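Local coordinates for protein homoserine dehydrogenase (Staphylococcus aureus M1064, PDB 4PG7) that catalyses the NAD(P)-dependent interconversion of aspartate semialdehyde and homoserine, a hydride-transfer step of the aspartic acid pathway, at residues 182-187 with 204-209; 176-181 with 224-229; 292-297 with 313-318. One frame throughout, in Å; residues are numbered along the deposited sequence.

In the fold
Strand 171-177 leads through 176-181 into helix 180-192, and contact 2 joins this strand-to-helix turn to 224-229 on helix 220-234. Nested inside the loop it closes is contact 1, a smaller closure in which the chain turns back through helix 196-205 so that 204-209 meets 182-187. Contact 3 follows in series: it opens at 292-297, after strand 278-289, and closes at 313-318, beyond strand 302-308. Contacts 1 and 2 share helix 180-192 and are stitched together by Thr181 and Phe208. Val297 ties contact 3 to both, accepting a bond from Asn183 and packing on Ile177, so helices, central sheet and dimer interface are joined.

Contact 1 (182-187 with 204-209); sequences SNFILS and KRLGFA
Phe184 lays one face of its ring over the ring of Phe208 in an offset stack, with the centroids 4.3 Å apart and the planes inclined by 24°. The overlap is uneven. Phe208 CD2 sits over the centre of the Phe184 ring, 3.6 Å above its plane, whereas Phe184 CD1 lies over the Phe208 ring displaced toward its rim. The nearest approach is between Phe184 CE1 and Phe208 CE2, at 3.5 Å. Phe184 can reach across because its CG stands anti to the backbone N (chi1 -179°), which carries the ring off the helix toward 204-209. Leu206 adds a branched aliphatic neighbour: its CD1 comes to 3.6 Å from Phe184 CZ, approaching the ring obliquely, so the CZ end of the ring meets a methyl on the same side as it meets Phe208, though the methyl lies much nearer the ring plane. Two flat aromatic rings and a branched aliphatic suit this place, since no hydrogen bond crosses between the segments and the contact rests on dispersion and the exclusion of water.

The backbone delivers these partners through a Schellman motif at the end of helix 196-205. Gly207, with a positive phi of 96°, suits the turn because a side chain there would be jammed against the preceding carbonyl oxygen; Gly207 N bonds back to Lys204 O. Leu206 and Phe208, on either side of the glycine, both direct their side chains at Phe184. Phe184 is buried while Leu206 is exposed, so the contact runs from the interior of the domain to its surface.

Helix 196-205 also packs on 182-187 through Ala203, which touches Phe184, and through Phe196, Ala199 and Leu200, which gather round Ile185. Elsewhere on helix 180-192, Asn183 and Ser182 touch strand 264-275 of the mixed sheet, placing this helix between the sheet and helix 196-205.

Contact 2 (176-181 with 224-229); sequences GILNGT and RKVVIT
Leu178, in the turn between strand 171-177 and helix 180-192, faces the flank of helix 220-234, its CA 6.8 Å from that of Lys225. Leu178 CD1 meets Val226 CG2 at 3.8 Å and lies 4.0 Å from Lys225 CB, so the aliphatic base of the lysine shares in the apolar packing. The two longer side chains slide past each other in opposite directions. With its chain extended beyond CG, Lys225 reaches past the leucine to the backbone, where NZ donates to Leu178 O at 2.9 Å, nearly in line with the carbonyl (C=O...N angle 165°). Lysine fits because one residue supplies both methylenes for Leu178 and an ammonium group for its carbonyl.

Asn179 occupies the N-cap of helix 180-192, its OD1 accepting from Ser182 N and its ND2 donating to Asp221 and Asp216. On the other helix, Thr229 OG1 and N both bond to Lys225 O, from opposite faces of its plane.

Lys225 NZ also forms a salt bridge with Asp221, which probably favours its charged form. The ammonium group is thus shared between a carboxylate and a main-chain carbonyl, linking helix 220-234 to the turn.

Contact 3 (292-297 with 313-318); sequences HQLAAV and DTMFYG. With ACT (acetate ion), chain E.
At the dimer interface, loop 292-297 packs within its own chain against strand 314-318, an edge strand that pairs antiparallel with a strand of the second subunit. Met315 reaches from the strand to the loop. Its CG is anti to the backbone N (chi1 -165°), and a bend at chi3 (74°) turns CE toward Gln293, where it meets CG at 3.6 Å. The Met315 sulfur lies 3.8 Å from Gln293 CB and 4.0 Å from Leu294 CD2, so the thioether is bordered by aliphatic carbons of two consecutive residues. An unbranched, flexible methionine suits this position, since it can bend to lie along both Gln293 and Leu294. The glutamine side chain crosses the methionine at about a right angle; its methylenes serve this packing while NE2 donates to the main-chain O of Gln293 of the second subunit.

Two residues along the strand, Tyr317 points the same way as Met315 and meets Val297. Val297 CG2 comes to 3.9 Å from Tyr317 CD1, near the ring plane, so the valine touches the ring edge. The ring also meets that of Tyr301 of the same chain, the two planes almost parallel. The phenol OH lies 3.3 Å from O of an acetate ion, probably from the crystallisation liquor, in a weak contact.

The loop is braced internally: Leu294 N donates to His292 ND1 at 3.1 Å, with an N-H...N angle of 165° and the donor nearly in the imidazole plane. Met315 also packs on Met315 of the second subunit, and Asp313 N bonds to Tyr301 OH of that subunit. The antiparallel ladder that residues 314-317 form with a strand of the second subunit makes the sheet run on across the interface, the hallmark of a beta sheet continued through a dimer.

Contact 1 (182-187 with 204-209)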
loop_
_atom_site.group_PDB
_atom_site.type_symbol
_atom_site.label_atom_id
_atom_site.label_comp_id
_atom_site.label_asym_id
_atom_site.label_seq_id
_atom_site.Cartn_x
_atom_site.Cartn_y
_atom_site.Cartn_z
ATOM N N SER A 182 -3.807 -19.307 5.901
ATOM C CA SER A 182 -2.923 -19.513 7.043
ATOM C C SER A 182 -3.000 -18.392 8.048
ATOM O O SER A 182 -2.957 -18.622 9.236
ATOM C CB SER A 182 -1.472 -19.627 6.622
ATOM O OG SER A 182 -1.217 -20.868 6.019
ATOM N N ASN A 183 -3.085 -17.159 7.562
ATOM C CA ASN A 183 -3.222 -16.043 8.460
ATOM C C ASN A 183 -4.533 -16.107 9.211
ATOM O O ASN A 183 -4.575 -15.822 10.414
ATOM C CB ASN A 183 -3.113 -14.719 7.725
ATOM C CG ASN A 183 -2.730 -13.602 8.655
ATOM O OD1 ASN A 183 -1.763 -13.739 9.427
ATOM N ND2 ASN A 183 -3.457 -12.493 8.606
ATOM N N PHE A 184 -5.599 -16.483 8.521
ATOM C CA PHE A 184 -6.910 -16.666 9.175
ATOM C C PHE A 184 -6.808 -17.665 10.321
ATOM O O PHE A 184 -7.302 -17.428 11.426
ATOM C CB PHE A 184 -7.970 -17.123 8.174
ATOM C CG PHE A 184 -9.343 -17.301 8.788
ATOM C CD1 PHE A 184 -10.257 -16.261 8.803
ATOM C CD2 PHE A 184 -9.702 -18.498 9.383
ATOM C CE1 PHE A 184 -11.528 -16.414 9.407
ATOM C CE2 PHE A 184 -10.949 -18.665 9.981
ATOM C CZ PHE A 184 -11.858 -17.612 10.002
ATOM N N ILE A 185 -6.142 -18.787 10.060
ATOM C CA ILE A 185 -6.014 -19.834 11.064
ATOM C C ILE A 185 -5.245 -19.334 12.270
ATOM O O ILE A 185 -5.656 -19.557 13.425
ATOM C CB ILE A 185 -5.354 -21.087 10.444
ATOM C CG1 ILE A 185 -6.342 -21.752 9.490
ATOM C CG2 ILE A 185 -4.915 -22.070 11.518
ATOM C CD1 ILE A 185 -5.737 -22.745 8.521
ATOM N N LEU A 186 -4.109 -18.656 12.026
ATOM C CA LEU A 186 -3.320 -18.129 13.149
ATOM C C LEU A 186 -4.101 -17.085 13.975
ATOM O O LEU A 186 -3.990 -17.051 15.196
ATOM C CB LEU A 186 -1.986 -17.579 12.673
ATOM C CG LEU A 186 -0.984 -18.615 12.143
ATOM C CD1 LEU A 186 0.238 -17.926 11.572
ATOM C CD2 LEU A 186 -0.578 -19.572 13.227
ATOM N N SER A 187 -4.871 -16.236 13.303
ATOM C CA SER A 187 -5.725 -15.257 13.988
ATOM C C SER A 187 -6.773 -15.944 14.862
ATOM O O SER A 187 -7.013 -15.542 15.984
ATOM C CB SER A 187 -6.414 -14.335 12.978
ATOM O OG SER A 187 -5.453 -13.519 12.326
ATOM N N LYS A 204 -12.158 -24.380 7.267
ATOM C CA LYS A 204 -12.878 -25.199 6.294
ATOM C C LYS A 204 -14.369 -24.892 6.298
ATOM O O LYS A 204 -14.940 -24.641 5.249
ATOM C CB LYS A 204 -12.660 -26.692 6.551
ATOM C CG LYS A 204 -11.319 -27.175 6.038
ATOM C CD LYS A 204 -11.034 -28.598 6.464
ATOM C CE LYS A 204 -9.741 -29.077 5.832
ATOM N NZ LYS A 204 -9.370 -30.409 6.365
ATOM N N ARG A 205 -14.999 -24.905 7.467
ATOM C CA ARG A 205 -16.444 -24.652 7.551
ATOM C C ARG A 205 -16.836 -23.243 7.069
ATOM O O ARG A 205 -17.916 -23.048 6.500
ATOM C CB ARG A 205 -16.978 -24.813 8.974
ATOM C CG ARG A 205 -16.952 -26.217 9.537
ATOM C CD ARG A 205 -17.694 -26.343 10.858
ATOM N NE ARG A 205 -16.811 -25.898 11.895
ATOM C CZ ARG A 205 -16.038 -26.680 12.643
ATOM N NH1 ARG A 205 -16.085 -28.007 12.562
ATOM N NH2 ARG A 205 -15.255 -26.116 13.525
ATOM N N LEU A 206 -15.940 -22.277 7.275
ATOM C CA LEU A 206 -16.250 -20.897 6.967
ATOM C C LEU A 206 -15.938 -20.523 5.535
ATOM O O LEU A 206 -16.201 -19.399 5.156
ATOM C CB LEU A 206 -15.533 -19.959 7.922
ATOM C CG LEU A 206 -16.028 -19.990 9.350
ATOM C CD1 LEU A 206 -15.156 -19.057 10.184
ATOM C CD2 LEU A 206 -17.488 -19.582 9.449
ATOM N N GLY A 207 -15.389 -21.448 4.746
ATOM C CA GLY A 207 -15.071 -21.189 3.350
ATOM C C GLY A 207 -13.625 -20.781 3.025
ATOM O O GLY A 207 -13.257 -20.728 1.866
ATOM N N PHE A 208 -12.792 -20.535 4.028
ATOM C CA PHE A 208 -11.392 -20.089 3.784
ATOM C C PHE A 208 -10.437 -21.182 3.333
ATOM O O PHE A 208 -9.723 -21.037 2.329
ATOM C CB PHE A 208 -10.868 -19.366 5.011
ATOM C CG PHE A 208 -11.647 -18.142 5.308
ATOM C CD1 PHE A 208 -11.525 -17.038 4.483
ATOM C CD2 PHE A 208 -12.581 -18.118 6.319
ATOM C CE1 PHE A 208 -12.272 -15.901 4.702
ATOM C CE2 PHE A 208 -13.352 -16.990 6.534
ATOM C CZ PHE A 208 -13.192 -15.875 5.729
ATOM N N ALA A 209 -10.459 -22.307 4.023
ATOM C CA ALA A 209 -9.602 -23.411 3.661
ATOM C C ALA A 209 -10.394 -24.363 2.808
ATOM O O ALA A 209 -11.591 -24.523 3.026
ATOM C CB ALA A 209 -9.098 -24.118 4.910
#

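Contact 2 (176-181 with 224-229)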
loop_
_atom_site.group_PDB
_atom_site.type_symbol
_atom_site.label_atom_id
_atom_site.label_comp_id
_atom_site.label_asym_id
_atom_site.label_seq_id
_atom_site.Cartn_x
_atom_site.Cartn_y
_atom_site.Cartn_z
ATOM N N GLY A 176 6.166 -10.396 4.106
ATOM C CA GLY A 176 4.778 -10.393 3.797
ATOM C C GLY A 176 3.961 -11.467 4.440
ATOM O O GLY A 176 4.462 -12.562 4.745
ATOM N N ILE A 177 2.688 -11.139 4.653
ATOM C CA ILE A 177 1.672 -12.118 4.980
ATOM C C ILE A 177 0.986 -12.381 3.652
ATOM O O ILE A 177 0.338 -11.485 3.130
ATOM C CB ILE A 177 0.722 -11.585 6.059
ATOM C CG1 ILE A 177 1.507 -11.428 7.367
ATOM C CG2 ILE A 177 -0.490 -12.498 6.206
ATOM C CD1 ILE A 177 0.833 -10.599 8.445
ATOM N N LEU A 178 1.223 -13.574 3.081
ATOM C CA LEU A 178 0.971 -13.821 1.676
ATOM C C LEU A 178 -0.017 -14.931 1.408
ATOM O O LEU A 178 -0.259 -15.277 0.249
ATOM C CB LEU A 178 2.265 -14.129 0.929
ATOM C CG LEU A 178 3.317 -13.022 1.006
ATOM C CD1 LEU A 178 4.584 -13.465 0.294
ATOM C CD2 LEU A 178 2.796 -11.740 0.384
ATOM N N ASN A 179 -0.619 -15.461 2.458
ATOM C CA ASN A 179 -1.598 -16.506 2.283
ATOM C C ASN A 179 -2.720 -16.225 3.272
ATOM O O ASN A 179 -2.514 -16.271 4.477
ATOM C CB ASN A 179 -0.933 -17.874 2.516
ATOM C CG ASN A 179 -1.913 -19.019 2.374
ATOM O OD1 ASN A 179 -2.318 -19.636 3.355
ATOM N ND2 ASN A 179 -2.331 -19.272 1.144
ATOM N N GLY A 180 -3.902 -15.925 2.754
ATOM C CA GLY A 180 -5.068 -15.571 3.578
ATOM C C GLY A 180 -5.496 -16.676 4.531
ATOM O O GLY A 180 -5.825 -16.423 5.687
ATOM N N THR A 181 -5.486 -17.910 4.043
ATOM C CA THR A 181 -5.982 -19.048 4.841
ATOM C C THR A 181 -5.127 -19.319 6.073
ATOM O O THR A 181 -5.665 -19.526 7.170
ATOM C CB THR A 181 -6.056 -20.317 3.973
ATOM O OG1 THR A 181 -7.019 -20.104 2.929
ATOM C CG2 THR A 181 -6.457 -21.516 4.809
ATOM N N ARG A 224 5.464 -19.547 -3.442
ATOM C CA ARG A 224 5.309 -19.082 -4.829
ATOM C C ARG A 224 5.243 -17.559 -4.897
ATOM O O ARG A 224 5.882 -16.946 -5.739
ATOM C CB ARG A 224 4.086 -19.723 -5.491
ATOM C CG ARG A 224 4.252 -21.225 -5.708
ATOM C CD ARG A 224 3.155 -21.815 -6.585
ATOM N NE ARG A 224 1.841 -21.506 -6.037
ATOM C CZ ARG A 224 1.058 -22.344 -5.358
ATOM N NH1 ARG A 224 1.436 -23.596 -5.128
ATOM N NH2 ARG A 224 -0.122 -21.918 -4.909
ATOM N N LYS A 225 4.497 -16.940 -3.996
ATOM C CA LYS A 225 4.401 -15.483 -3.982
ATOM C C LYS A 225 5.701 -14.806 -3.598
ATOM O O LYS A 225 5.972 -13.691 -4.051
ATOM C CB LYS A 225 3.247 -15.019 -3.086
ATOM C CG LYS A 225 1.890 -15.311 -3.727
ATOM C CD LYS A 225 0.754 -15.145 -2.741
ATOM C CE LYS A 225 -0.598 -15.517 -3.367
ATOM N NZ LYS A 225 -1.548 -15.879 -2.282
ATOM N N VAL A 226 6.505 -15.462 -2.764
ATOM C CA VAL A 226 7.842 -14.976 -2.457
ATOM C C VAL A 226 8.757 -15.013 -3.683
ATOM O O VAL A 226 9.541 -14.088 -3.892
ATOM C CB VAL A 226 8.480 -15.790 -1.320
ATOM C CG1 VAL A 226 9.971 -15.511 -1.221
ATOM C CG2 VAL A 226 7.789 -15.449 -0.015
ATOM N N VAL A 227 8.685 -16.078 -4.476
ATOM C CA VAL A 227 9.418 -16.117 -5.751
ATOM C C VAL A 227 9.011 -14.936 -6.634
ATOM O O VAL A 227 9.854 -14.212 -7.160
ATOM C CB VAL A 227 9.176 -17.419 -6.529
ATOM C CG1 VAL A 227 9.843 -17.348 -7.901
ATOM C CG2 VAL A 227 9.698 -18.620 -5.763
ATOM N N ILE A 228 7.714 -14.732 -6.780
ATOM C CA ILE A 228 7.200 -13.653 -7.615
ATOM C C ILE A 228 7.579 -12.285 -7.056
ATOM O O ILE A 228 8.052 -11.418 -7.789
ATOM C CB ILE A 228 5.665 -13.725 -7.766
ATOM C CG1 ILE A 228 5.219 -15.017 -8.473
ATOM C CG2 ILE A 228 5.138 -12.523 -8.539
ATOM C CD1 ILE A 228 5.774 -15.183 -9.875
ATOM N N THR A 229 7.351 -12.083 -5.766
ATOM C CA THR A 229 7.674 -10.822 -5.135
ATOM C C THR A 229 9.183 -10.492 -5.244
ATOM O O THR A 229 9.547 -9.326 -5.437
ATOM C CB THR A 229 7.183 -10.791 -3.690
ATOM O OG1 THR A 229 5.771 -11.029 -3.683
ATOM C CG2 THR A 229 7.462 -9.449 -3.037
#

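Contact 3 (292-297 with 313-318)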
loop_
_atom_site.group_PDB
_atom_site.type_symbol
_atom_site.label_atom_id
_atom_site.label_comp_id
_atom_site.label_asym_id
_atom_site.label_seq_id
_atom_site.Cartn_x
_atom_site.Cartn_y
_atom_site.Cartn_z
ATOM N N HIS A 292 4.831 -3.725 15.436
ATOM C CA HIS A 292 5.125 -3.687 14.003
ATOM C C HIS A 292 3.808 -3.654 13.215
ATOM O O HIS A 292 2.842 -4.344 13.566
ATOM C CB HIS A 292 5.926 -4.930 13.611
ATOM C CG HIS A 292 6.656 -4.806 12.315
ATOM N ND1 HIS A 292 6.049 -5.013 11.095
ATOM C CD2 HIS A 292 7.944 -4.487 12.040
ATOM C CE1 HIS A 292 6.933 -4.850 10.126
ATOM N NE2 HIS A 292 8.085 -4.504 10.674
ATOM N N GLN A 293 3.788 -2.897 12.127
ATOM C CA GLN A 293 2.610 -2.805 11.274
ATOM C C GLN A 293 2.080 -4.177 10.855
ATOM O O GLN A 293 0.874 -4.372 10.780
ATOM C CB GLN A 293 2.891 -1.904 10.058
ATOM C CG GLN A 293 1.759 -1.014 9.551
ATOM C CD GLN A 293 0.904 -0.292 10.585
ATOM O OE1 GLN A 293 1.394 0.429 11.452
ATOM N NE2 GLN A 293 -0.416 -0.446 10.437
ATOM N N LEU A 294 2.960 -5.145 10.592
ATOM C CA LEU A 294 2.527 -6.485 10.211
ATOM C C LEU A 294 1.800 -7.234 11.293
ATOM O O LEU A 294 0.988 -8.114 10.989
ATOM C CB LEU A 294 3.685 -7.352 9.723
ATOM C CG LEU A 294 4.153 -7.163 8.302
ATOM C CD1 LEU A 294 5.348 -8.068 8.050
ATOM C CD2 LEU A 294 3.063 -7.433 7.284
ATOM N N ALA A 295 2.101 -6.930 12.555
ATOM C CA ALA A 295 1.504 -7.648 13.640
ATOM C C ALA A 295 -0.018 -7.491 13.628
ATOM O O ALA A 295 -0.723 -8.363 14.126
ATOM C CB ALA A 295 2.070 -7.198 14.979
ATOM N N ALA A 296 -0.515 -6.379 13.093
ATOM C CA ALA A 296 -1.945 -6.050 13.172
ATOM C C ALA A 296 -2.763 -6.628 12.012
ATOM O O ALA A 296 -3.976 -6.537 12.028
ATOM C CB ALA A 296 -2.128 -4.544 13.202
ATOM N N VAL A 297 -2.105 -7.270 11.055
ATOM C CA VAL A 297 -2.757 -7.813 9.877
ATOM C C VAL A 297 -3.394 -9.176 10.208
ATOM O O VAL A 297 -2.690 -10.176 10.411
ATOM C CB VAL A 297 -1.748 -7.950 8.734
ATOM C CG1 VAL A 297 -2.390 -8.550 7.497
ATOM C CG2 VAL A 297 -1.159 -6.580 8.405
ATOM N N ASP A 313 10.144 2.760 5.583
ATOM C CA ASP A 313 9.436 1.533 5.241
ATOM C C ASP A 313 8.093 1.854 4.596
ATOM O O ASP A 313 7.518 2.919 4.810
ATOM C CB ASP A 313 9.206 0.679 6.475
ATOM C CG ASP A 313 10.488 0.350 7.209
ATOM O OD1 ASP A 313 11.581 0.625 6.662
ATOM O OD2 ASP A 313 10.382 -0.157 8.338
ATOM N N THR A 314 7.588 0.934 3.797
ATOM C CA THR A 314 6.247 1.074 3.260
ATOM C C THR A 314 5.507 -0.243 3.466
ATOM O O THR A 314 6.130 -1.298 3.660
ATOM C CB THR A 314 6.230 1.454 1.767
ATOM O OG1 THR A 314 6.915 0.455 1.034
ATOM C CG2 THR A 314 6.903 2.792 1.507
ATOM N N MET A 315 4.181 -0.181 3.413
ATOM C CA MET A 315 3.361 -1.402 3.466
ATOM C C MET A 315 2.085 -1.234 2.678
ATOM O O MET A 315 1.481 -0.150 2.643
ATOM C CB MET A 315 3.047 -1.806 4.917
ATOM C CG MET A 315 2.512 -3.246 5.084
ATOM S SD MET A 315 1.904 -3.635 6.773
ATOM C CE MET A 315 0.377 -2.683 6.657
ATOM N N PHE A 316 1.684 -2.318 2.047
ATOM C CA PHE A 316 0.453 -2.407 1.282
ATOM C C PHE A 316 -0.380 -3.487 1.944
ATOM O O PHE A 316 0.146 -4.557 2.250
ATOM C CB PHE A 316 0.794 -2.751 -0.168
ATOM C CG PHE A 316 1.830 -1.828 -0.758
ATOM C CD1 PHE A 316 1.448 -0.724 -1.526
ATOM C CD2 PHE A 316 3.193 -2.007 -0.478
ATOM C CE1 PHE A 316 2.402 0.148 -2.037
ATOM C CE2 PHE A 316 4.139 -1.130 -0.974
ATOM C CZ PHE A 316 3.747 -0.060 -1.767
ATOM N N TYR A 317 -1.660 -3.202 2.181
ATOM C CA TYR A 317 -2.534 -4.099 2.922
ATOM C C TYR A 317 -3.819 -4.291 2.140
ATOM O O TYR A 317 -4.379 -3.329 1.629
ATOM C CB TYR A 317 -2.820 -3.469 4.280
ATOM C CG TYR A 317 -3.990 -4.004 5.106
ATOM C CD1 TYR A 317 -3.780 -4.965 6.070
ATOM C CD2 TYR A 317 -5.283 -3.479 4.976
ATOM C CE1 TYR A 317 -4.821 -5.434 6.869
ATOM C CE2 TYR A 317 -6.345 -3.931 5.766
ATOM C CZ TYR A 317 -6.100 -4.915 6.720
ATOM O OH TYR A 317 -7.095 -5.376 7.520
ATOM N N GLY A 318 -4.289 -5.527 2.054
ATOM C CA GLY A 318 -5.571 -5.835 1.409
ATOM C C GLY A 318 -5.798 -7.324 1.297
ATOM O O GLY A 318 -4.888 -8.113 1.608
HETATM C C ACT E . -11.237 -5.233 8.688
HETATM O O ACT E . -10.168 -4.641 8.347
HETATM O OXT ACT E . -12.356 -4.671 8.735
HETATM C CH3 ACT E . -11.204 -6.674 9.066
#